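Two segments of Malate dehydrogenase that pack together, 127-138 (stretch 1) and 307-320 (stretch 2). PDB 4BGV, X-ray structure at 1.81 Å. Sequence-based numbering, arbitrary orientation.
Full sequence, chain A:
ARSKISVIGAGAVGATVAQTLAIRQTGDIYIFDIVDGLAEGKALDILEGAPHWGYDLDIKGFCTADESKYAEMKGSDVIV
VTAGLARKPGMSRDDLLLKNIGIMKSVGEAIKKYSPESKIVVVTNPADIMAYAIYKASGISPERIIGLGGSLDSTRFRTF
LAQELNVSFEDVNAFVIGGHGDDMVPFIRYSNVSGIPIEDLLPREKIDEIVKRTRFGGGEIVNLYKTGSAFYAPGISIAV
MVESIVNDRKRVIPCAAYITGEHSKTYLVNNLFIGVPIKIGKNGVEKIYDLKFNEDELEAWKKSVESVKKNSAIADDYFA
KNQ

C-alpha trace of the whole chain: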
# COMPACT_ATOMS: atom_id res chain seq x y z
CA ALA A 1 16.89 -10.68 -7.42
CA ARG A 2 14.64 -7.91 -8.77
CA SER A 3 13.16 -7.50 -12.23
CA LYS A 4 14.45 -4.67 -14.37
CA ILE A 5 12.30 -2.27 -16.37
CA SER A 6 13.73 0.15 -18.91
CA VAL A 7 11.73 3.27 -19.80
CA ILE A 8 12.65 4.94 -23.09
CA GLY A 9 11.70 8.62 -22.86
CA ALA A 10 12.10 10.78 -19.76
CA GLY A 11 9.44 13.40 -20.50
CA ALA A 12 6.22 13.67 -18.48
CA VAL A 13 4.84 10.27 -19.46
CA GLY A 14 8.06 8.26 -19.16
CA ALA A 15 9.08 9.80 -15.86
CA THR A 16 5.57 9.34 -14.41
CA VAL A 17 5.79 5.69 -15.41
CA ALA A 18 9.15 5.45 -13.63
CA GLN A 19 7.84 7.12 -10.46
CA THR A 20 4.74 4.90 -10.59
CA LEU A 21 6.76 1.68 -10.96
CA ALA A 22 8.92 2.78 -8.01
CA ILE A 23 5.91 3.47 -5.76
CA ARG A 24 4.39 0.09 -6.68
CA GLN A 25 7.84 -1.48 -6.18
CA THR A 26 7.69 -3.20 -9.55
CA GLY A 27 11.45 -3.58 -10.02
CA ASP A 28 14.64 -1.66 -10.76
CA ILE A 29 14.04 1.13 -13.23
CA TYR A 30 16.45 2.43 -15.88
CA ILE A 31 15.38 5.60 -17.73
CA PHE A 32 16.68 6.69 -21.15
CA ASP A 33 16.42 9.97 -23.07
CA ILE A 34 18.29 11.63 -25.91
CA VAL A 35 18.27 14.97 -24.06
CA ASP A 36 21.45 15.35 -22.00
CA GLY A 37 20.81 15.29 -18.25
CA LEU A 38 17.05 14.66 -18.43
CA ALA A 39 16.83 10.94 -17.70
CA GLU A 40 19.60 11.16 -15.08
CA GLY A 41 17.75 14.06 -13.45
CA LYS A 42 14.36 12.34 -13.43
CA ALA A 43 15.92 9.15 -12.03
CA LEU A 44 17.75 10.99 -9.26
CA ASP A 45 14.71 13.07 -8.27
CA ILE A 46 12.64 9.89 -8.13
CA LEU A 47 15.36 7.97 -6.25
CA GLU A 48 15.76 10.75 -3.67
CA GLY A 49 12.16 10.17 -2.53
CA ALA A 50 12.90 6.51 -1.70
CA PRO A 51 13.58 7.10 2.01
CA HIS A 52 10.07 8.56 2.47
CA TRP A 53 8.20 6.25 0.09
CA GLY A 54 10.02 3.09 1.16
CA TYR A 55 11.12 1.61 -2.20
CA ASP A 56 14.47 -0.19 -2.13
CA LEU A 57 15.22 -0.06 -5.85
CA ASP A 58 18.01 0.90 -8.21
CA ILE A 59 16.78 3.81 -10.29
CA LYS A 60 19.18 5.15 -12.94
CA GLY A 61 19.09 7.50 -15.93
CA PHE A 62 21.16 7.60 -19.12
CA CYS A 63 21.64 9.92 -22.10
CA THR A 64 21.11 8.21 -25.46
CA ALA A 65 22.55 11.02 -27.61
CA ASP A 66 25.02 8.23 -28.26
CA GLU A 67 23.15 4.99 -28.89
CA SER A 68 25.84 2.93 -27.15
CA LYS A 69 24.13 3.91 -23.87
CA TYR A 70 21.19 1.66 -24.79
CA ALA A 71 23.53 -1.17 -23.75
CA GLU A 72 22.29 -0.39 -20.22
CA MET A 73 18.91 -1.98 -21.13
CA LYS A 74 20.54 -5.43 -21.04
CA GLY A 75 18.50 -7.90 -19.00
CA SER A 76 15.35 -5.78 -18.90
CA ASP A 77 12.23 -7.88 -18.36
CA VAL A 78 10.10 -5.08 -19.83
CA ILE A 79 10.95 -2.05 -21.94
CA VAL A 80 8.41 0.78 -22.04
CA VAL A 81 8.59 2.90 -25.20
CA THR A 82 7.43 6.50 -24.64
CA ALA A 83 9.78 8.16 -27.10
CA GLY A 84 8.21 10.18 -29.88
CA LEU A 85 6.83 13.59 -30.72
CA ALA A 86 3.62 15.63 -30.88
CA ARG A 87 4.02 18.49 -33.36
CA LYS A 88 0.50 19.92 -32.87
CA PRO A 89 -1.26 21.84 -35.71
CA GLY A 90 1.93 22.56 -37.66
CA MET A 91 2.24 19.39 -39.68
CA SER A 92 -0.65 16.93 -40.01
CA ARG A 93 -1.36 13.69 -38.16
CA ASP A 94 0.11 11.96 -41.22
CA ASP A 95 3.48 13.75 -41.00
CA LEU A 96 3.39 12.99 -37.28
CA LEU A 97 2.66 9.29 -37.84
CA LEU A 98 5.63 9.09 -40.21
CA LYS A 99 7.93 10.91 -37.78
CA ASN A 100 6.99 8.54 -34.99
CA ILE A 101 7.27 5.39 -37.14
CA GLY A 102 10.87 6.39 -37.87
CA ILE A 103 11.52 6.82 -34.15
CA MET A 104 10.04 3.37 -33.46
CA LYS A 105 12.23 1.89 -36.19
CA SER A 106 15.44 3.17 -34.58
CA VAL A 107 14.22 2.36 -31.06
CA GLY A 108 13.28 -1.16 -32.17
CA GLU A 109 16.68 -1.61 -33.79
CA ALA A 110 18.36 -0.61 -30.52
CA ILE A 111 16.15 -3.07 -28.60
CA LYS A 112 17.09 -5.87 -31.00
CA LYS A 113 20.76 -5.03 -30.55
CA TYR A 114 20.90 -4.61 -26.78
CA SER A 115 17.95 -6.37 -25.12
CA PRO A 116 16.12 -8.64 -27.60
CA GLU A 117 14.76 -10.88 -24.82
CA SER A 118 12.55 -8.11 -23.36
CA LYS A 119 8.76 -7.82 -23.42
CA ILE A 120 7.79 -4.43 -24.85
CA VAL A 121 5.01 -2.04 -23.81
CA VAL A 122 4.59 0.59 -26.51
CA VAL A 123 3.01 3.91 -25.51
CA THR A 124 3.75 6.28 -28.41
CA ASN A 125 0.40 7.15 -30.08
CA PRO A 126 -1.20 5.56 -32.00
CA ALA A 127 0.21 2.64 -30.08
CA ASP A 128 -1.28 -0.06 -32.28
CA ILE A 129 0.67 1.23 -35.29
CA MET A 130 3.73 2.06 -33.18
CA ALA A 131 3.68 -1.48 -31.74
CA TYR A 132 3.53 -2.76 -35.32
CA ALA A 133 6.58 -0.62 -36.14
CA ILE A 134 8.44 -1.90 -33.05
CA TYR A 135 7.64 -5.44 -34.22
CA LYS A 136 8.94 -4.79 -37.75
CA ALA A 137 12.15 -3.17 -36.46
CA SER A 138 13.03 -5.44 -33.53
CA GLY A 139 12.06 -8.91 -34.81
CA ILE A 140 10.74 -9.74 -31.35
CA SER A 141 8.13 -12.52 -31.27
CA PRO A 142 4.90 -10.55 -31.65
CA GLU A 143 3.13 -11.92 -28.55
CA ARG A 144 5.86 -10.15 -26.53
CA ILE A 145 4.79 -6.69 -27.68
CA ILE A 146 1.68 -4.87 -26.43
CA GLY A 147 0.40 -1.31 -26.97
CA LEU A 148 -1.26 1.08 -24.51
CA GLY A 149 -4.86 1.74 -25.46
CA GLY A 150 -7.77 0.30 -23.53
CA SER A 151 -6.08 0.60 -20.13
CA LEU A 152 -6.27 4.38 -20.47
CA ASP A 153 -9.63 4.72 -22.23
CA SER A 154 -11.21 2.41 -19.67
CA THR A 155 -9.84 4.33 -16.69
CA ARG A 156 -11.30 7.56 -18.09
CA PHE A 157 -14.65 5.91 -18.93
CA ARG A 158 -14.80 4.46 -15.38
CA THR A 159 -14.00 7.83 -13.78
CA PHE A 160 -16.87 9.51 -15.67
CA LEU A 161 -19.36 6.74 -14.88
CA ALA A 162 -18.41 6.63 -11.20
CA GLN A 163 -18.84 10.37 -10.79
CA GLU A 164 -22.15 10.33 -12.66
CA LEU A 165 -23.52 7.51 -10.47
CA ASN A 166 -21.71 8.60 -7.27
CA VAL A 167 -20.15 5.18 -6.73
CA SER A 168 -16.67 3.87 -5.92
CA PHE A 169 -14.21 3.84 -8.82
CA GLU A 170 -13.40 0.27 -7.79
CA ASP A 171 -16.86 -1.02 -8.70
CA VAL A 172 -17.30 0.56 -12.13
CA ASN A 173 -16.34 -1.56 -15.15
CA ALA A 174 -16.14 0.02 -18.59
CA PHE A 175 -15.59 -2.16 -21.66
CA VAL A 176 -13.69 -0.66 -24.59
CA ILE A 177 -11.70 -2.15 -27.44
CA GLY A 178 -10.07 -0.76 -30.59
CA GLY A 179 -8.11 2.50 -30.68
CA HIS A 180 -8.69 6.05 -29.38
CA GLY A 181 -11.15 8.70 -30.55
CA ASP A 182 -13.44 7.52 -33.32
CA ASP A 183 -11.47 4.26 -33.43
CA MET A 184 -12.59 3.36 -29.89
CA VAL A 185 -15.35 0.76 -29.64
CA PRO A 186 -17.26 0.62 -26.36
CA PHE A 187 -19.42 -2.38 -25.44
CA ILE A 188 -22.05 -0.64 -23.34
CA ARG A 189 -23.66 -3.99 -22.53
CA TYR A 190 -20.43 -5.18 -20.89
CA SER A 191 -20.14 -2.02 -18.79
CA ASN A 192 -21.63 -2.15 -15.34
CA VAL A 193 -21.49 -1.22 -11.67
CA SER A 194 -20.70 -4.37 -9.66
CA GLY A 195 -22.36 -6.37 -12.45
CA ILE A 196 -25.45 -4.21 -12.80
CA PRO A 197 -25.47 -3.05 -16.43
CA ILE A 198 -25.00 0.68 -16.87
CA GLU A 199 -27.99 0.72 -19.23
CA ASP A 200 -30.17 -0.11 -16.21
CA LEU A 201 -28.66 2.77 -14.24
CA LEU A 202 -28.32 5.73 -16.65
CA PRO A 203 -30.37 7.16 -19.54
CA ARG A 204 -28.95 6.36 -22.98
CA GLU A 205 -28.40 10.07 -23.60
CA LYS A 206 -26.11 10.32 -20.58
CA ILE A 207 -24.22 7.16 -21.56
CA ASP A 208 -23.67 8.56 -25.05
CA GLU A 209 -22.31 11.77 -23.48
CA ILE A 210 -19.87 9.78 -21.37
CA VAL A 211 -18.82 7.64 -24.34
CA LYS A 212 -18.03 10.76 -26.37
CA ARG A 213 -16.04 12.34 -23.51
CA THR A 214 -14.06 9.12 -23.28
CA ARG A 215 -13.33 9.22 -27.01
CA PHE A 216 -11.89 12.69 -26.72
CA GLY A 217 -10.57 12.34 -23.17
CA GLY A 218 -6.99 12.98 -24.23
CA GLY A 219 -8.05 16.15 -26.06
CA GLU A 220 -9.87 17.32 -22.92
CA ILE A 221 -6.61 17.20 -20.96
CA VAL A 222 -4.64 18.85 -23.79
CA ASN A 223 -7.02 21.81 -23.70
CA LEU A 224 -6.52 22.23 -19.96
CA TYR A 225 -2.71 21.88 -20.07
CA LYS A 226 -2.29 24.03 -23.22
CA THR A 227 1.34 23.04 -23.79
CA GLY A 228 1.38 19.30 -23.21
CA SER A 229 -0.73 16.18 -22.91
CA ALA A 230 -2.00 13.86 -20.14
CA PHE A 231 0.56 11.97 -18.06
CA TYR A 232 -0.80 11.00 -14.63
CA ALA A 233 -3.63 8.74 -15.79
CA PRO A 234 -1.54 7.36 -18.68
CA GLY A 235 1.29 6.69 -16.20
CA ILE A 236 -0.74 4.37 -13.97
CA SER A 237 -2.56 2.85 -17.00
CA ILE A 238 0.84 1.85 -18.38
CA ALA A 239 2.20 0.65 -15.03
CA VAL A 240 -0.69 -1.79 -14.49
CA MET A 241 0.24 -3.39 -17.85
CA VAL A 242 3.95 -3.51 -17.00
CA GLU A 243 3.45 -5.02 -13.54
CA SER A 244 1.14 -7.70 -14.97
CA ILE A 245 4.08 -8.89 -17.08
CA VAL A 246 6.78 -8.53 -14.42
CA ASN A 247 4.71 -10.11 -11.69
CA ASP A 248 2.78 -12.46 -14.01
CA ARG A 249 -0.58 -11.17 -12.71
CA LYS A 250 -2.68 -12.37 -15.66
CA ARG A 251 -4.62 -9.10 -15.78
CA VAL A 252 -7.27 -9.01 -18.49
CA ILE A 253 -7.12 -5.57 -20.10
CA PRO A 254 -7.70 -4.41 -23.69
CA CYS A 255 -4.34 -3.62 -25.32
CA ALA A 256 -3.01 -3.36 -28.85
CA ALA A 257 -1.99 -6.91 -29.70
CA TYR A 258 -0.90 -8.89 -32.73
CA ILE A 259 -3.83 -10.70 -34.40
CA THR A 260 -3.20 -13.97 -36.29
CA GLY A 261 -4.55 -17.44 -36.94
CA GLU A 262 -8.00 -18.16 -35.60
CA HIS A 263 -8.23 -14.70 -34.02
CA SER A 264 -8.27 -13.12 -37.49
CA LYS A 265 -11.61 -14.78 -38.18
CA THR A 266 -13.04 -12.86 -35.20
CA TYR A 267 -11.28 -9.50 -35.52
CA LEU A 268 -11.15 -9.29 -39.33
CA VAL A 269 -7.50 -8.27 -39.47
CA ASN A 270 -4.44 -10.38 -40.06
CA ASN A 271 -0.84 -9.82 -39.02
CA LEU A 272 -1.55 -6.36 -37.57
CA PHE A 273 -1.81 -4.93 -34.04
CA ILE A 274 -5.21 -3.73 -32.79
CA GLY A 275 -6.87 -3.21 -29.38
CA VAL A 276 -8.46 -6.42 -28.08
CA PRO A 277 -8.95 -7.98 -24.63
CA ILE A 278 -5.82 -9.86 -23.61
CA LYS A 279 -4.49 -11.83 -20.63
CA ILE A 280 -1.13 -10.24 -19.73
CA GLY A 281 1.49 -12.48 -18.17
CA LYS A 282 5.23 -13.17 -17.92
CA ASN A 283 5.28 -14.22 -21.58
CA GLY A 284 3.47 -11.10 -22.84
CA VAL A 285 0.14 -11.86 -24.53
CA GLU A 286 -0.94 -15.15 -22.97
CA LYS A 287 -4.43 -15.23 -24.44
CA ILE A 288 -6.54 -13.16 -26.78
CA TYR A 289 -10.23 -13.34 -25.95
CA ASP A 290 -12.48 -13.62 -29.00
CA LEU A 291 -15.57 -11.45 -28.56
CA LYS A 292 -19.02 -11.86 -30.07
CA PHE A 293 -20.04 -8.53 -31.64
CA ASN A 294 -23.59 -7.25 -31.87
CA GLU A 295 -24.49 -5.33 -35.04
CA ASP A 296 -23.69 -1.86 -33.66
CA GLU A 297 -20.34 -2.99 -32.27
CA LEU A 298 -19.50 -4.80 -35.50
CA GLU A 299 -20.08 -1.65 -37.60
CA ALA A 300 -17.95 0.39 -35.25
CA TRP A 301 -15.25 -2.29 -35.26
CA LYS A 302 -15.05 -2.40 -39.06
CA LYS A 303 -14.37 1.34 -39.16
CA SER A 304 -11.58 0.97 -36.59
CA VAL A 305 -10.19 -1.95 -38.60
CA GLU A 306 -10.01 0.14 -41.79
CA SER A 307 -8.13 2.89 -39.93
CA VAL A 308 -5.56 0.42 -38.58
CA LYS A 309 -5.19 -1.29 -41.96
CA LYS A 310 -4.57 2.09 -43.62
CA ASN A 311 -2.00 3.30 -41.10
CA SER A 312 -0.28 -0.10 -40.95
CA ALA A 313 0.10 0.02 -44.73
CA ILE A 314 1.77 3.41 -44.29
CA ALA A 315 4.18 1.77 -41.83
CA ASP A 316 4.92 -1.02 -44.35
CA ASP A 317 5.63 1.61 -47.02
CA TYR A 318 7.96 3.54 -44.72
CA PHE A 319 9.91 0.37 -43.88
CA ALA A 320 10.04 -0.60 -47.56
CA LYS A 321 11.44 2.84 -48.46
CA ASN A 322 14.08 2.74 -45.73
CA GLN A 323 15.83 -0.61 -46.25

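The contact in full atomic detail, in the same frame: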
# COMPACT_ATOMS: atom_id res chain seq x y z
N ALA A 127 -0.64 3.71 -30.55
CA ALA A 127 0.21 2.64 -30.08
C ALA A 127 -0.00 1.33 -30.83
O ALA A 127 0.88 0.47 -30.83
CB ALA A 127 0.04 2.44 -28.56
N ASP A 128 -1.15 1.15 -31.48
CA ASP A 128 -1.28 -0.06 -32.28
C ASP A 128 -0.30 -0.02 -33.45
O ASP A 128 0.48 -0.97 -33.65
CB ASP A 128 -2.72 -0.33 -32.73
CG ASP A 128 -3.45 0.92 -33.16
OD1 ASP A 128 -2.79 1.93 -33.47
OD2 ASP A 128 -4.71 0.87 -33.19
N ILE A 129 -0.27 1.09 -34.18
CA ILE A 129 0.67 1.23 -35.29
C ILE A 129 2.12 1.27 -34.81
O ILE A 129 3.01 0.71 -35.45
CB ILE A 129 0.40 2.51 -36.15
CG1 ILE A 129 -1.09 2.67 -36.41
CG2 ILE A 129 1.21 2.47 -37.47
CD1 ILE A 129 -1.77 1.43 -37.03
N MET A 130 2.37 1.96 -33.70
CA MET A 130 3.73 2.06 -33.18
C MET A 130 4.23 0.71 -32.66
O MET A 130 5.42 0.41 -32.78
CB MET A 130 3.86 3.15 -32.11
CG MET A 130 3.60 4.55 -32.65
SD MET A 130 4.53 4.95 -34.14
CE MET A 130 3.27 5.76 -35.11
N ALA A 131 3.33 -0.11 -32.10
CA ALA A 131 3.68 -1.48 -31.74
C ALA A 131 4.03 -2.30 -32.98
O ALA A 131 4.96 -3.09 -32.99
CB ALA A 131 2.53 -2.15 -30.95
N TYR A 132 3.25 -2.10 -34.04
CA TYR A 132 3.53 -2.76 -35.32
C TYR A 132 4.92 -2.36 -35.83
O TYR A 132 5.70 -3.22 -36.24
CB TYR A 132 2.44 -2.41 -36.33
CG TYR A 132 2.55 -3.11 -37.66
CD1 TYR A 132 2.56 -4.51 -37.75
CD2 TYR A 132 2.62 -2.38 -38.83
CE1 TYR A 132 2.66 -5.15 -38.97
CE2 TYR A 132 2.72 -3.01 -40.06
CZ TYR A 132 2.73 -4.39 -40.13
OH TYR A 132 2.83 -4.98 -41.36
N ALA A 133 5.25 -1.08 -35.73
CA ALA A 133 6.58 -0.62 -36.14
C ALA A 133 7.69 -1.23 -35.27
O ALA A 133 8.74 -1.62 -35.77
CB ALA A 133 6.66 0.90 -36.11
N ILE A 134 7.45 -1.30 -33.96
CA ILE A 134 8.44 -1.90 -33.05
C ILE A 134 8.67 -3.36 -33.43
O ILE A 134 9.81 -3.85 -33.43
CB ILE A 134 8.01 -1.76 -31.57
CG1 ILE A 134 8.16 -0.30 -31.10
CG2 ILE A 134 8.82 -2.69 -30.66
CD1 ILE A 134 9.63 0.20 -30.99
N TYR A 135 7.59 -4.05 -33.79
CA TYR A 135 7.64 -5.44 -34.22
C TYR A 135 8.48 -5.57 -35.49
O TYR A 135 9.38 -6.39 -35.57
CB TYR A 135 6.22 -5.96 -34.47
CG TYR A 135 6.18 -7.32 -35.12
CD1 TYR A 135 6.91 -8.38 -34.60
CD2 TYR A 135 5.41 -7.55 -36.26
CE1 TYR A 135 6.88 -9.64 -35.19
CE2 TYR A 135 5.38 -8.81 -36.86
CZ TYR A 135 6.12 -9.84 -36.31
OH TYR A 135 6.10 -11.10 -36.88
N LYS A 136 8.19 -4.74 -36.49
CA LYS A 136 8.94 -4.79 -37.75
C LYS A 136 10.43 -4.49 -37.57
O LYS A 136 11.27 -5.07 -38.26
CB LYS A 136 8.31 -3.86 -38.79
CG LYS A 136 6.93 -4.31 -39.25
CD LYS A 136 6.33 -3.29 -40.21
CE LYS A 136 7.09 -3.24 -41.53
NZ LYS A 136 6.67 -4.34 -42.45
N ALA A 137 10.76 -3.60 -36.64
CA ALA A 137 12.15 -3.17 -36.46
C ALA A 137 12.95 -4.12 -35.58
O ALA A 137 14.15 -4.30 -35.80
CB ALA A 137 12.20 -1.75 -35.89
N SER A 138 12.31 -4.68 -34.56
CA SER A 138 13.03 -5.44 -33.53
C SER A 138 13.10 -6.94 -33.81
O SER A 138 14.01 -7.60 -33.35
CB SER A 138 12.41 -5.22 -32.15
OG SER A 138 11.14 -5.87 -32.05
N SER A 307 -9.10 1.89 -40.36
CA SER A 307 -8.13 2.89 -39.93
C SER A 307 -6.77 2.26 -39.64
O SER A 307 -5.73 2.76 -40.07
CB SER A 307 -8.67 3.61 -38.69
OG SER A 307 -7.65 4.38 -38.08
N VAL A 308 -6.78 1.15 -38.89
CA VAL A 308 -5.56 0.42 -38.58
C VAL A 308 -4.90 -0.16 -39.83
O VAL A 308 -3.69 -0.07 -40.00
CB VAL A 308 -5.82 -0.68 -37.53
CG1 VAL A 308 -4.57 -1.51 -37.29
CG2 VAL A 308 -6.28 -0.03 -36.23
N LYS A 309 -5.71 -0.74 -40.72
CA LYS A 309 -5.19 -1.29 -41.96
C LYS A 309 -4.48 -0.20 -42.78
O LYS A 309 -3.42 -0.44 -43.36
CB LYS A 309 -6.31 -1.88 -42.81
CG LYS A 309 -6.84 -3.25 -42.38
CD LYS A 309 -7.81 -3.73 -43.45
CE LYS A 309 -8.36 -5.12 -43.19
NZ LYS A 309 -9.29 -5.50 -44.29
N LYS A 310 -5.09 0.97 -42.83
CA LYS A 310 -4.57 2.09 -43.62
C LYS A 310 -3.25 2.59 -43.05
O LYS A 310 -2.27 2.79 -43.79
CB LYS A 310 -5.60 3.22 -43.65
CG LYS A 310 -5.23 4.38 -44.56
CD LYS A 310 -4.77 5.58 -43.76
CE LYS A 310 -5.88 6.11 -42.87
NZ LYS A 310 -5.37 7.21 -42.00
N ASN A 311 -3.21 2.81 -41.75
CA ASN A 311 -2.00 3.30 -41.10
C ASN A 311 -0.89 2.25 -41.05
O ASN A 311 0.30 2.60 -41.08
CB ASN A 311 -2.31 3.81 -39.69
CG ASN A 311 -3.04 5.14 -39.70
OD1 ASN A 311 -2.92 5.91 -40.65
ND2 ASN A 311 -3.79 5.42 -38.64
N SER A 312 -1.27 0.98 -40.96
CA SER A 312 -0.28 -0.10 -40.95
C SER A 312 0.37 -0.22 -42.32
O SER A 312 1.56 -0.56 -42.44
CB SER A 312 -0.92 -1.43 -40.53
OG SER A 312 -1.48 -1.34 -39.22
N ALA A 313 -0.41 0.04 -43.37
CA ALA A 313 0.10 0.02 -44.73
C ALA A 313 1.11 1.16 -44.93
O ALA A 313 2.10 1.01 -45.65
CB ALA A 313 -1.04 0.14 -45.73
N ILE A 314 0.84 2.29 -44.29
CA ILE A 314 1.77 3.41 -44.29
C ILE A 314 3.09 3.01 -43.62
O ILE A 314 4.17 3.34 -44.11
CB ILE A 314 1.15 4.66 -43.62
CG1 ILE A 314 0.00 5.19 -44.49
CG2 ILE A 314 2.20 5.74 -43.38
CD1 ILE A 314 -0.79 6.30 -43.84
N ALA A 315 2.99 2.27 -42.51
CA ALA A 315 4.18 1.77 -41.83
C ALA A 315 4.98 0.80 -42.72
O ALA A 315 6.21 0.90 -42.81
CB ALA A 315 3.81 1.12 -40.52
N ASP A 316 4.28 -0.13 -43.37
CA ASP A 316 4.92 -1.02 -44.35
C ASP A 316 5.69 -0.22 -45.41
O ASP A 316 6.85 -0.50 -45.69
CB ASP A 316 3.90 -1.90 -45.06
CG ASP A 316 3.26 -2.92 -44.13
OD1 ASP A 316 3.84 -3.21 -43.07
OD2 ASP A 316 2.18 -3.43 -44.49
N ASP A 317 5.03 0.78 -45.99
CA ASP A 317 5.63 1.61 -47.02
C ASP A 317 6.87 2.34 -46.52
O ASP A 317 7.89 2.37 -47.21
CB ASP A 317 4.60 2.61 -47.57
CG ASP A 317 5.20 3.57 -48.57
OD1 ASP A 317 5.39 3.18 -49.75
OD2 ASP A 317 5.47 4.73 -48.18
N TYR A 318 6.79 2.90 -45.32
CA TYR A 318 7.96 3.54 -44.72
C TYR A 318 9.13 2.56 -44.60
O TYR A 318 10.25 2.89 -44.97
CB TYR A 318 7.64 4.13 -43.33
CG TYR A 318 8.81 4.84 -42.69
CD1 TYR A 318 9.07 6.17 -42.96
CD2 TYR A 318 9.67 4.17 -41.82
CE1 TYR A 318 10.14 6.83 -42.38
CE2 TYR A 318 10.75 4.81 -41.23
CZ TYR A 318 10.98 6.14 -41.51
OH TYR A 318 12.04 6.79 -40.94
N PHE A 319 8.86 1.37 -44.07
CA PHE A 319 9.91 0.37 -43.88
C PHE A 319 10.48 -0.08 -45.23
O PHE A 319 11.69 -0.28 -45.36
CB PHE A 319 9.40 -0.84 -43.09
CG PHE A 319 9.54 -0.69 -41.59
CD1 PHE A 319 8.63 0.07 -40.87
CD2 PHE A 319 10.58 -1.31 -40.91
CE1 PHE A 319 8.75 0.21 -39.50
CE2 PHE A 319 10.71 -1.18 -39.54
CZ PHE A 319 9.79 -0.42 -38.83
N ALA A 320 9.61 -0.22 -46.22
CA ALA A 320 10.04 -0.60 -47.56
C ALA A 320 10.96 0.45 -48.18
O ALA A 320 11.90 0.12 -48.90
CB ALA A 320 8.84 -0.85 -48.45
O HOH W 1 7.75 -3.50 -45.21

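The strongest polar contacts between the two helices converge on one carboxylate oxygen, Asp316 OD1. Tyr132 OH donates a short hydrogen bond to Asp316 OD1 (2.7 Å), and Lys136 NZ, one turn further along the same helix, adds a salt bridge to the same Asp316 oxygen (3.1 Å). Lys136 reaches this position by folding its chain at chi3 and chi4, both p. A water molecule extends the network, accepting from Lys136 NZ at 3.1 Å and donating to Asp316 O at 3.2 Å.

The same lysine also serves the apolar contact: its methylenes cover one face of the Phe319 ring, with Lys136 CB 3.8 Å from the centroid of the Phe319 ring in a CH-pi interaction. Phe319 further meets two alanines through its ring carbons, CE1 lying 4.0 Å from Ala133 CB and CE2 4.0 Å from Ala137 CB.

Toward the N-terminal end, Ile129 fits as a knob among Val308, Asn311, Ser312 and Ala315. Ile129 CD1 lies 3.5 Å from Ser312 OG, a hydroxyl already engaged in donating to Val308 O (2.7 Å) within its own helix. Between these regions, Ala315 CB packs 4.1 Å from Tyr132 CD2, at the ring edge.

The helices run in broadly the same direction, inclined by 33°, with their axes approaching to 9.7 Å and 551 Å² buried in total.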